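Local coordinates for protein peptidase (Pseudomonas aeruginosa, PDB 5LOX) that probably acts as a proteasome-related N-terminal nucleophile peptidase, the ancestral beta subunit Anbu, whose subunits build a helical assembly, at residues P153-N158 with L169-V174. The protein carries 3 engineered substitutions. Sequence-based numbering, arbitrary orientation.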
ATOM      1  N   PRO A 153     -44.076  45.859 -82.322  1.00 59.96           N
ATOM      2  CA  PRO A 153     -45.109  45.043 -82.914  1.00 59.67           C
ATOM      3  C   PRO A 153     -46.290  45.855 -83.343  1.00 59.09           C
ATOM      4  O   PRO A 153     -46.783  45.656 -84.441  1.00 57.22           O
ATOM      5  CB  PRO A 153     -45.483  44.092 -81.792  1.00 60.66           C
ATOM      6  CG  PRO A 153     -44.217  43.923 -81.038  1.00 63.53           C
ATOM      7  CD  PRO A 153     -43.615  45.297 -81.043  1.00 62.44           C
ATOM      8  N   ILE A 154     -46.719  46.804 -82.529  1.00 60.36           N
ATOM      9  CA  ILE A 154     -47.875  47.580 -82.932  1.00 63.04           C
ATOM     10  C   ILE A 154     -47.646  48.351 -84.258  1.00 64.43           C
ATOM     11  O   ILE A 154     -48.565  48.521 -85.064  1.00 66.92           O
ATOM     12  CB  ILE A 154     -48.359  48.500 -81.803  1.00 64.23           C
ATOM     13  CG1 ILE A 154     -49.805  48.933 -82.061  1.00 67.95           C
ATOM     14  CG2 ILE A 154     -47.443  49.691 -81.624  1.00 68.39           C
ATOM     15  CD1 ILE A 154     -50.812  47.802 -81.881  1.00 68.82           C
ATOM     16  N   LEU A 155     -46.417  48.784 -84.500  1.00 59.39           N
ATOM     17  CA  LEU A 155     -46.104  49.457 -85.739  1.00 56.41           C
ATOM     18  C   LEU A 155     -46.054  48.480 -86.899  1.00 56.44           C
ATOM     19  O   LEU A 155     -46.569  48.764 -87.968  1.00 58.71           O
ATOM     20  CB  LEU A 155     -44.774  50.189 -85.598  1.00 58.22           C
ATOM     21  CG  LEU A 155     -44.762  51.257 -84.492  1.00 58.60           C
ATOM     22  CD1 LEU A 155     -43.398  51.911 -84.374  1.00 58.26           C
ATOM     23  CD2 LEU A 155     -45.805  52.322 -84.762  1.00 60.52           C
ATOM     24  N   ASP A 156     -45.388  47.347 -86.711  1.00 58.67           N
ATOM     25  CA  ASP A 156     -45.337  46.325 -87.729  1.00 60.09           C
ATOM     26  C   ASP A 156     -46.750  45.959 -88.147  1.00 65.74           C
ATOM     27  O   ASP A 156     -47.028  45.821 -89.335  1.00 74.34           O
ATOM     28  CB  ASP A 156     -44.629  45.080 -87.223  1.00 63.71           C
ATOM     29  CG  ASP A 156     -43.129  45.159 -87.375  1.00 70.64           C
ATOM     30  OD1 ASP A 156     -42.625  45.939 -88.234  1.00 73.71           O
ATOM     31  OD2 ASP A 156     -42.434  44.426 -86.620  1.00 76.35           O
ATOM     32  N   ARG A 157     -47.654  45.798 -87.185  1.00 64.64           N
ATOM     33  CA  ARG A 157     -49.027  45.348 -87.481  1.00 65.28           C
ATOM     34  C   ARG A 157     -49.848  46.326 -88.283  1.00 63.05           C
ATOM     35  O   ARG A 157     -50.582  45.922 -89.143  1.00 68.75           O
ATOM     36  CB  ARG A 157     -49.788  45.056 -86.190  1.00 65.78           C
ATOM     37  CG  ARG A 157     -49.332  43.806 -85.460  1.00 69.53           C
ATOM     38  CD  ARG A 157     -50.075  43.664 -84.143  1.00 70.12           C
ATOM     39  NE  ARG A 157     -50.623  42.314 -83.983  1.00 76.52           N
ATOM     40  CZ  ARG A 157     -50.292  41.459 -83.023  1.00 78.41           C
ATOM     41  NH1 ARG A 157     -49.405  41.795 -82.098  1.00 83.69           N
ATOM     42  NH2 ARG A 157     -50.857  40.269 -82.987  1.00 79.99           N
ATOM     43  N   ASN A 158     -49.742  47.607 -87.978  1.00 66.64           N
ATOM     44  CA  ASN A 158     -50.730  48.579 -88.429  1.00 69.02           C
ATOM     45  C   ASN A 158     -50.223  49.627 -89.375  1.00 70.39           C
ATOM     46  O   ASN A 158     -50.963  50.133 -90.194  1.00 79.95           O
ATOM     47  CB  ASN A 158     -51.363  49.244 -87.206  1.00 70.23           C
ATOM     48  CG  ASN A 158     -52.110  48.235 -86.321  1.00 75.82           C
ATOM     49  OD1 ASN A 158     -51.595  47.820 -85.280  1.00 79.96           O
ATOM     50  ND2 ASN A 158     -53.269  47.752 -86.783  1.00 77.93           N
ATOM     51  N   LEU A 169     -49.512  58.910 -85.969  1.00 67.98           N
ATOM     52  CA  LEU A 169     -49.126  59.519 -84.714  1.00 65.58           C
ATOM     53  C   LEU A 169     -49.738  58.756 -83.552  1.00 65.25           C
ATOM     54  O   LEU A 169     -49.099  58.489 -82.551  1.00 55.17           O
ATOM     55  CB  LEU A 169     -49.621  60.962 -84.677  1.00 69.61           C
ATOM     56  CG  LEU A 169     -49.311  61.718 -83.391  1.00 67.72           C
ATOM     57  CD1 LEU A 169     -47.823  61.756 -83.164  1.00 65.98           C
ATOM     58  CD2 LEU A 169     -49.856  63.130 -83.470  1.00 66.83           C
ATOM     59  N   ARG A 170     -51.018  58.435 -83.697  1.00 69.19           N
ATOM     60  CA  ARG A 170     -51.752  57.683 -82.689  1.00 69.45           C
ATOM     61  C   ARG A 170     -51.069  56.355 -82.441  1.00 66.62           C
ATOM     62  O   ARG A 170     -50.887  55.898 -81.321  1.00 64.60           O
ATOM     63  CB  ARG A 170     -53.151  57.428 -83.212  1.00 74.78           C
ATOM     64  CG  ARG A 170     -54.156  57.073 -82.156  1.00 77.23           C
ATOM     65  CD  ARG A 170     -55.497  57.614 -82.576  1.00 89.69           C
ATOM     66  NE  ARG A 170     -56.149  56.796 -83.601  1.00 88.14           N
ATOM     67  CZ  ARG A 170     -56.984  57.275 -84.527  1.00105.18           C
ATOM     68  NH1 ARG A 170     -57.267  58.595 -84.610  1.00119.59           N
ATOM     69  NH2 ARG A 170     -57.532  56.446 -85.395  1.00102.74           N
ATOM     70  N   CYS A 171     -50.684  55.738 -83.533  1.00 65.01           N
ATOM     71  CA  CYS A 171     -50.002  54.482 -83.470  1.00 68.17           C
ATOM     72  C   CYS A 171     -48.696  54.600 -82.688  1.00 64.35           C
ATOM     73  O   CYS A 171     -48.384  53.798 -81.827  1.00 64.88           O
ATOM     74  CB  CYS A 171     -49.731  54.038 -84.895  1.00 74.67           C
ATOM     75  SG  CYS A 171     -49.812  52.277 -85.032  1.00 74.56           S
ATOM     76  N   ALA A 172     -47.917  55.614 -83.019  1.00 64.70           N
ATOM     77  CA  ALA A 172     -46.678  55.895 -82.304  1.00 61.62           C
ATOM     78  C   ALA A 172     -46.935  56.018 -80.817  1.00 60.39           C
ATOM     79  O   ALA A 172     -46.169  55.525 -80.025  1.00 63.14           O
ATOM     80  CB  ALA A 172     -46.044  57.185 -82.832  1.00 65.97           C
ATOM     81  N   LEU A 173     -47.995  56.715 -80.440  1.00 60.69           N
ATOM     82  CA  LEU A 173     -48.248  56.941 -79.029  1.00 60.69           C
ATOM     83  C   LEU A 173     -48.485  55.632 -78.305  1.00 62.05           C
ATOM     84  O   LEU A 173     -48.078  55.457 -77.171  1.00 59.93           O
ATOM     85  CB  LEU A 173     -49.423  57.890 -78.842  1.00 61.89           C
ATOM     86  CG  LEU A 173     -49.145  59.324 -79.279  1.00 64.47           C
ATOM     87  CD1 LEU A 173     -50.424  60.144 -79.221  1.00 70.34           C
ATOM     88  CD2 LEU A 173     -48.084  59.978 -78.416  1.00 62.50           C
ATOM     89  N   VAL A 174     -49.171  54.706 -78.961  1.00 63.52           N
ATOM     90  CA  VAL A 174     -49.440  53.423 -78.337  1.00 65.08           C
ATOM     91  C   VAL A 174     -48.115  52.670 -78.199  1.00 64.66           C
ATOM     92  O   VAL A 174     -47.867  51.993 -77.204  1.00 65.74           O
ATOM     93  CB  VAL A 174     -50.458  52.629 -79.152  1.00 68.88           C
ATOM     94  CG1 VAL A 174     -50.639  51.225 -78.592  1.00 72.51           C
ATOM     95  CG2 VAL A 174     -51.792  53.344 -79.181  1.00 69.81           C
TER
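C171 SG lies above the plane of the flat peptide group that joins I154 to L155, but past its oxygen end rather than over its middle; I154 O is 4.0 Å from SG. Two carbons also touch the sulphur: L155 CD2 and N158 CB, each 4.0 Å from SG. The setting is a near-antiparallel helix pair on the sheet of the proteasome-type Ntn-hydrolase sandwich; the axes of 153-158 and 169-174 run at 150° and approach to 9.3 Å, with the closest CA pair formed by L155 and C171. Ten residues separate the two segments, so the pairing is local in sequence. C171 buries 72 Å², the largest share of any residue here, its SG touching I154, L155 and N158, which span one turn of the facing helix. L155 CD2 also comes to 4.3 Å from A172 N, while the same side chain touches Y2, V4 and M6 of strand 2-8; A172 touches M6 too, which brings both helices against the same strand. W222 of helix 213-232 touches both I154 and V174. Beyond the pair, R157 forms a salt bridge with D177 of a second subunit, so helix 152-158 also faces a subunit interface. One turn along from C171, V174 CG1 meets I154 CG1 at 4.2 Å.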